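Local structure of variant surface glycoprotein MITAT 1.1 (Trypanosoma brucei brucei, 5LY9) at residues G166-H172 / L229-M235. The protein forms, through the A-type N-terminal domain that makes up most of this chain, the parasite's surface coat, antigenically varied to evade host immunity. Numbering follows the deposited sequence.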
loop_
_atom_site.group_PDB
_atom_site.type_symbol
_atom_site.label_atom_id
_atom_site.label_comp_id
_atom_site.label_asym_id
_atom_site.label_seq_id
_atom_site.Cartn_x
_atom_site.Cartn_y
_atom_site.Cartn_z
ATOM N N GLY A 166 8.829 13.678 16.151
ATOM C CA GLY A 166 7.670 14.477 15.839
ATOM C C GLY A 166 7.886 15.367 14.629
ATOM O O GLY A 166 8.504 14.968 13.698
ATOM N N TYR A 167 7.337 16.545 14.680
ATOM C CA TYR A 167 7.425 17.534 13.610
ATOM C C TYR A 167 8.257 18.716 14.096
ATOM O O TYR A 167 7.731 19.729 14.611
ATOM C CB TYR A 167 6.022 18.019 13.218
ATOM C CG TYR A 167 5.074 16.909 12.817
ATOM C CD1 TYR A 167 4.367 16.168 13.792
ATOM C CD2 TYR A 167 4.858 16.615 11.478
ATOM C CE1 TYR A 167 3.431 15.179 13.352
ATOM C CE2 TYR A 167 3.950 15.705 11.064
ATOM C CZ TYR A 167 3.264 14.975 11.995
ATOM O OH TYR A 167 2.388 14.026 11.510
ATOM N N PRO A 168 9.566 18.598 13.956
ATOM C CA PRO A 168 10.449 19.522 14.742
ATOM C C PRO A 168 10.433 20.964 14.280
ATOM O O PRO A 168 10.716 21.858 15.091
ATOM C CB PRO A 168 11.853 18.945 14.519
ATOM C CG PRO A 168 11.716 18.139 13.284
ATOM C CD PRO A 168 10.352 17.523 13.343
ATOM N N ASN A 169 10.084 21.201 13.019
ATOM C CA ASN A 169 10.122 22.567 12.482
ATOM C C ASN A 169 8.817 23.326 12.596
ATOM O O ASN A 169 8.797 24.554 12.354
ATOM C CB ASN A 169 10.687 22.558 11.070
ATOM C CG ASN A 169 12.104 22.068 11.043
ATOM O OD1 ASN A 169 12.901 22.437 11.904
ATOM N ND2 ASN A 169 12.453 21.272 10.043
ATOM N N LEU A 170 7.705 22.645 12.924
ATOM C CA LEU A 170 6.458 23.339 13.168
ATOM C C LEU A 170 6.514 24.146 14.403
ATOM O O LEU A 170 6.933 23.680 15.486
ATOM C CB LEU A 170 5.264 22.364 13.272
ATOM C CG LEU A 170 4.957 21.539 12.017
ATOM C CD1 LEU A 170 3.577 20.912 12.119
ATOM C CD2 LEU A 170 5.141 22.121 10.665
ATOM N N GLN A 171 6.098 25.398 14.273
ATOM C CA GLN A 171 6.100 26.324 15.380
ATOM C C GLN A 171 4.948 26.077 16.290
ATOM O O GLN A 171 3.950 25.418 15.900
ATOM C CB GLN A 171 5.974 27.755 14.844
ATOM C CG GLN A 171 7.069 28.111 13.863
ATOM C CD GLN A 171 8.428 27.889 14.485
ATOM O OE1 GLN A 171 9.099 26.867 14.225
ATOM N NE2 GLN A 171 8.744 28.707 15.424
ATOM N N HIS A 172 5.082 26.585 17.519
ATOM C CA HIS A 172 4.011 26.439 18.510
ATOM C C HIS A 172 3.934 27.734 19.328
ATOM O O HIS A 172 4.964 28.367 19.548
ATOM C CB HIS A 172 4.176 25.191 19.435
ATOM C CG HIS A 172 5.436 25.175 20.228
ATOM N ND1 HIS A 172 5.507 25.685 21.507
ATOM C CD2 HIS A 172 6.678 24.714 19.931
ATOM C CE1 HIS A 172 6.745 25.546 21.957
ATOM N NE2 HIS A 172 7.485 25.016 20.999
ATOM N N LEU A 229 -1.013 27.781 17.748
ATOM C CA LEU A 229 -0.414 26.679 17.009
ATOM C C LEU A 229 0.051 25.694 18.076
ATOM O O LEU A 229 0.771 26.036 18.987
ATOM C CB LEU A 229 0.771 27.148 16.141
ATOM C CG LEU A 229 0.480 28.244 15.126
ATOM C CD1 LEU A 229 1.780 28.596 14.413
ATOM C CD2 LEU A 229 -0.568 27.805 14.127
ATOM N N ALA A 230 -0.349 24.440 17.910
ATOM C CA ALA A 230 -0.137 23.442 18.892
ATOM C C ALA A 230 1.311 22.989 18.810
ATOM O O ALA A 230 1.936 23.126 17.814
ATOM C CB ALA A 230 -1.061 22.246 18.634
ATOM N N ASN A 231 1.797 22.382 19.897
ATOM C CA ASN A 231 3.137 21.831 19.887
ATOM C C ASN A 231 3.153 20.407 19.346
ATOM O O ASN A 231 2.707 19.460 20.018
ATOM C CB ASN A 231 3.696 21.929 21.281
ATOM C CG ASN A 231 5.146 21.563 21.341
ATOM O OD1 ASN A 231 5.676 20.877 20.459
ATOM N ND2 ASN A 231 5.796 21.956 22.453
ATOM N N MET A 232 3.701 20.289 18.140
ATOM C CA MET A 232 3.746 19.038 17.381
ATOM C C MET A 232 5.178 18.476 17.389
ATOM O O MET A 232 5.425 17.482 16.741
ATOM C CB MET A 232 3.322 19.251 15.927
ATOM C CG MET A 232 2.024 20.006 15.762
ATOM S SD MET A 232 0.623 19.366 16.729
ATOM C CE MET A 232 0.310 17.929 15.799
ATOM N N GLN A 233 6.114 19.138 18.075
ATOM C CA GLN A 233 7.516 18.767 18.035
ATOM C C GLN A 233 7.714 17.458 18.799
ATOM O O GLN A 233 8.436 16.657 18.347
ATOM C CB GLN A 233 8.409 19.916 18.542
ATOM C CG GLN A 233 8.212 21.183 17.709
ATOM C CD GLN A 233 9.043 22.347 18.199
ATOM O OE1 GLN A 233 9.706 22.252 19.215
ATOM N NE2 GLN A 233 8.928 23.463 17.555
ATOM N N ALA A 234 7.089 17.291 19.942
ATOM C CA ALA A 234 7.257 16.111 20.813
ATOM C C ALA A 234 5.930 15.372 20.734
ATOM O O ALA A 234 5.015 15.625 21.529
ATOM C CB ALA A 234 7.495 16.589 22.253
ATOM N N MET A 235 5.767 14.570 19.721
ATOM C CA MET A 235 4.488 13.853 19.557
ATOM C C MET A 235 4.315 12.765 20.642
ATOM O O MET A 235 5.286 12.179 21.109
ATOM C CB MET A 235 4.464 13.240 18.178
ATOM C CG MET A 235 4.344 14.270 17.049
ATOM S SD MET A 235 2.793 15.191 17.094
ATOM C CE MET A 235 1.589 13.892 16.760
HETATM O O HOH W 1 4.715 22.639 16.879
HETATM O O HOH W 2 10.116 24.359 21.059
#
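H172 and N231 meet as two flat groups laid one over the other: the imidazole and the carboxamide are 7° from parallel, and N231 ND2 sits 3.6 Å above the plane of the H172 ring, over its centre. The torsion that places the imidazole there sets CG of H172 between its own backbone N and carbonyl carbon (chi1 59°). Q233 approaches the same ring with its amide turned 83° to the imidazole and NE2 at the ring edge, 3.5 Å from H172 CD2. That amide is held at both ends: NE2 donates to L170 O at 2.9 Å, nearly within its own plane, while OE1 and H172 NE2 share water 2. N231 also turns its OD1 back to the backbone N of Q233 in an Asx turn, just where Q233 reaches across. Water 1 receives the N-H of M232 and lies within bonding distance of L170 O and A230 O.

At the other end, Y167 N donates to M232 O (3.0 Å), and the phenol ring takes the sulfur of M235 at its edge, SD lying 4.9 Å from the centroid. G166, whose backbone angles call for glycine, lets Q233 O come within 3.4 Å of its CA. On the side facing helix 244-254, L170 CD1 meets M232 CG at 4.1 Å; both side chains touch W246, whose backbone O is hydrogen-bonded to Y167 OH.

Beyond strand pair 173-174/228-229 the chains are tied by one backbone bond, a side-chain amide and bridging water rather than a continued ladder, with a type I turn at Y167-L170 packed against helices 8-21 and 244-254 of the A-type VSG N-terminal domain.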